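Local coordinates for protein insecticyanin-A (Manduca sexta, PDB 1Z24) that binds the blue bile pigment biliverdin IX gamma and, mixed with lipoprotein-bound carotenes, gives hornworms their green camouflage coloration, at residues N112-N116 / V148-L153. Numbering follows the deposited sequence.
Sequences NYAIN and VVDNVL
Residues 148-153 of helix 144-154 lie against the outer face of residues 113-116, the start of strand 113-122; the segment axes approach to 9.8 Å and run in roughly the same direction, crossing at -27°. This is the signature of the lipocalin fold, in which an α-helix packs on the outside of an antiparallel β-barrel. The strand is extended (phi/psi -144/161 at Tyr113, -120/109 at Ile115); the helix, near -60/-45, has hydrogen bonds Val152 N to Val148 O (3.0 Å) and Leu153 N to Val149 O (2.9 Å). Tyr113 CA lies 7.4 Å from Val149 CA, and Ile115 CA 7.8 Å from Leu153 CA. Tyr113 and Ile115 point toward the helix, while Ala114 between them points away. Tyr113, in the p rotamer, slants its ring toward the helix: its CE2 is 3.7 Å from Val148 CG1, its CB 3.7 Å from Val149 CG2. Val149 thus fills the angle between ring and strand, and Val148 and Val152, one turn apart, border the outer ring. Ile115 (m, t) extends CD1 toward the helix, between Val152 and Leu153 (4.2 Å from Leu153 CG) and near Val149 O (4.5 Å). Val152 (t) meets both strand bumps, CG2 3.9 Å from Tyr113 OH and CG1 3.6 Å from Ile115 CD1, fitting the gap between their ends. Val152 also touches Ala107 of the neighbouring strand 97-108, widening the helix's seat. Asn116, on the same strand, touches biliverdin inside the barrel. About 275 Å² is buried, mostly between apolar groups; Tyr113 OH finds no polar partner in 148-153, so shape complementarity and the hydrophobic effect hold helix to wall.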
ATOM      1  N   ASN A 112     -24.817  -9.257  10.823  1.00 24.33           N
ATOM      2  CA  ASN A 112     -25.202  -7.843  10.777  1.00 22.36           C
ATOM      3  C   ASN A 112     -24.468  -6.917   9.818  1.00 33.88           C
ATOM      4  O   ASN A 112     -25.066  -5.987   9.298  1.00 27.49           O
ATOM      5  CB  ASN A 112     -24.751  -7.197  12.100  1.00 30.86           C
ATOM      6  CG  ASN A 112     -25.384  -7.937  13.203  1.00 50.45           C
ATOM      7  OD1 ASN A 112     -26.588  -7.983  13.286  1.00 32.11           O
ATOM      8  ND2 ASN A 112     -24.592  -8.597  13.986  1.00 31.44           N
ATOM      9  N   TYR A 113     -23.168  -7.112   9.630  1.00 27.12           N
ATOM     10  CA  TYR A 113     -22.442  -6.213   8.748  1.00 30.80           C
ATOM     11  C   TYR A 113     -21.372  -6.941   7.960  1.00 27.68           C
ATOM     12  O   TYR A 113     -20.911  -8.051   8.312  1.00 26.79           O
ATOM     13  CB  TYR A 113     -21.727  -5.089   9.600  1.00 19.96           C
ATOM     14  CG  TYR A 113     -20.461  -5.643  10.232  1.00 36.03           C
ATOM     15  CD1 TYR A 113     -19.218  -5.610   9.577  1.00 28.43           C
ATOM     16  CD2 TYR A 113     -20.522  -6.243  11.493  1.00 24.93           C
ATOM     17  CE1 TYR A 113     -18.086  -6.205  10.143  1.00 33.02           C
ATOM     18  CE2 TYR A 113     -19.404  -6.826  12.092  1.00 32.38           C
ATOM     19  CZ  TYR A 113     -18.190  -6.807  11.400  1.00 35.72           C
ATOM     20  OH  TYR A 113     -17.108  -7.373  11.975  1.00 34.72           O
ATOM     21  N   ALA A 114     -20.978  -6.260   6.901  1.00 26.03           N
ATOM     22  CA  ALA A 114     -19.919  -6.711   6.031  1.00 26.46           C
ATOM     23  C   ALA A 114     -19.200  -5.497   5.492  1.00 25.25           C
ATOM     24  O   ALA A 114     -19.828  -4.477   5.223  1.00 24.56           O
ATOM     25  CB  ALA A 114     -20.315  -7.576   4.825  1.00 17.93           C
ATOM     26  N   ILE A 115     -17.876  -5.610   5.330  1.00 27.80           N
ATOM     27  CA  ILE A 115     -17.043  -4.554   4.752  1.00 20.37           C
ATOM     28  C   ILE A 115     -16.411  -5.179   3.509  1.00 21.27           C
ATOM     29  O   ILE A 115     -15.550  -6.080   3.607  1.00 27.83           O
ATOM     30  CB  ILE A 115     -16.026  -3.924   5.687  1.00 28.36           C
ATOM     31  CG1 ILE A 115     -16.753  -3.364   6.902  1.00 27.33           C
ATOM     32  CG2 ILE A 115     -15.287  -2.788   5.015  1.00 22.76           C
ATOM     33  CD1 ILE A 115     -15.742  -3.099   8.014  1.00 45.51           C
ATOM     34  N   ASN A 116     -16.885  -4.713   2.337  1.00 19.59           N
ATOM     35  CA  ASN A 116     -16.448  -5.183   1.010  1.00 19.76           C
ATOM     36  C   ASN A 116     -15.569  -4.169   0.312  1.00 30.13           C
ATOM     37  O   ASN A 116     -15.688  -2.973   0.554  1.00 22.08           O
ATOM     38  CB  ASN A 116     -17.667  -5.549   0.132  1.00 25.73           C
ATOM     39  CG  ASN A 116     -18.254  -6.896   0.513  1.00 21.58           C
ATOM     40  OD1 ASN A 116     -18.987  -7.505  -0.243  1.00 35.17           O
ATOM     41  ND2 ASN A 116     -17.940  -7.339   1.645  1.00 24.48           N
ATOM     42  N   VAL A 148     -19.132  -1.334  16.276  1.00 27.39           N
ATOM     43  CA  VAL A 148     -18.351  -2.449  15.839  1.00 22.71           C
ATOM     44  C   VAL A 148     -17.706  -2.140  14.490  1.00 31.31           C
ATOM     45  O   VAL A 148     -16.483  -2.210  14.315  1.00 28.64           O
ATOM     46  CB  VAL A 148     -19.216  -3.670  15.736  1.00 27.09           C
ATOM     47  CG1 VAL A 148     -18.386  -4.715  14.970  1.00 24.49           C
ATOM     48  CG2 VAL A 148     -19.374  -4.194  17.193  1.00 22.84           C
ATOM     49  N   VAL A 149     -18.544  -1.707  13.577  1.00 28.77           N
ATOM     50  CA  VAL A 149     -18.090  -1.363  12.237  1.00 29.61           C
ATOM     51  C   VAL A 149     -16.995  -0.305  12.249  1.00 27.75           C
ATOM     52  O   VAL A 149     -15.972  -0.389  11.592  1.00 27.02           O
ATOM     53  CB  VAL A 149     -19.333  -0.854  11.463  1.00 30.20           C
ATOM     54  CG1 VAL A 149     -18.953  -0.162  10.177  1.00 27.56           C
ATOM     55  CG2 VAL A 149     -20.236  -2.022  11.121  1.00 26.42           C
ATOM     56  N   ASP A 150     -17.211   0.715  13.022  1.00 29.04           N
ATOM     57  CA  ASP A 150     -16.223   1.742  13.049  1.00 23.33           C
ATOM     58  C   ASP A 150     -14.884   1.285  13.555  1.00 40.03           C
ATOM     59  O   ASP A 150     -13.853   1.801  13.150  1.00 26.91           O
ATOM     60  CB  ASP A 150     -16.579   2.803  14.082  1.00 32.24           C
ATOM     61  CG  ASP A 150     -17.685   3.759  13.739  1.00 51.12           C
ATOM     62  OD1 ASP A 150     -18.249   4.377  14.652  1.00 64.06           O
ATOM     63  OD2 ASP A 150     -17.972   3.843  12.427  1.00 41.56           O
ATOM     64  N   ASN A 151     -14.883   0.359  14.471  1.00 28.45           N
ATOM     65  CA  ASN A 151     -13.600  -0.073  14.992  1.00 22.05           C
ATOM     66  C   ASN A 151     -12.890  -1.008  14.038  1.00 25.73           C
ATOM     67  O   ASN A 151     -11.667  -1.029  13.947  1.00 27.94           O
ATOM     68  CB  ASN A 151     -13.841  -0.774  16.290  1.00 22.84           C
ATOM     69  CG  ASN A 151     -13.743   0.210  17.441  1.00 29.42           C
ATOM     70  OD1 ASN A 151     -12.671   0.361  18.044  1.00 29.78           O
ATOM     71  ND2 ASN A 151     -14.853   0.895  17.753  1.00 21.23           N
ATOM     72  N   VAL A 152     -13.672  -1.790  13.320  1.00 33.15           N
ATOM     73  CA  VAL A 152     -13.098  -2.717  12.366  1.00 30.51           C
ATOM     74  C   VAL A 152     -12.481  -1.913  11.204  1.00 39.76           C
ATOM     75  O   VAL A 152     -11.301  -2.137  10.774  1.00 30.00           O
ATOM     76  CB  VAL A 152     -14.159  -3.747  11.915  1.00 24.44           C
ATOM     77  CG1 VAL A 152     -13.702  -4.477  10.660  1.00 32.07           C
ATOM     78  CG2 VAL A 152     -14.318  -4.875  12.920  1.00 22.22           C
ATOM     79  N   LEU A 153     -13.299  -0.989  10.715  1.00 24.65           N
ATOM     80  CA  LEU A 153     -12.878  -0.127   9.634  1.00 38.11           C
ATOM     81  C   LEU A 153     -11.565   0.540   9.951  1.00 31.57           C
ATOM     82  O   LEU A 153     -10.711   0.609   9.118  1.00 33.65           O
ATOM     83  CB  LEU A 153     -13.771   1.087   9.475  1.00 30.45           C
ATOM     84  CG  LEU A 153     -14.704   0.919   8.340  1.00 36.41           C
ATOM     85  CD1 LEU A 153     -15.363   2.251   8.287  1.00 38.22           C
ATOM     86  CD2 LEU A 153     -13.979   0.635   7.027  1.00 26.69           C
TER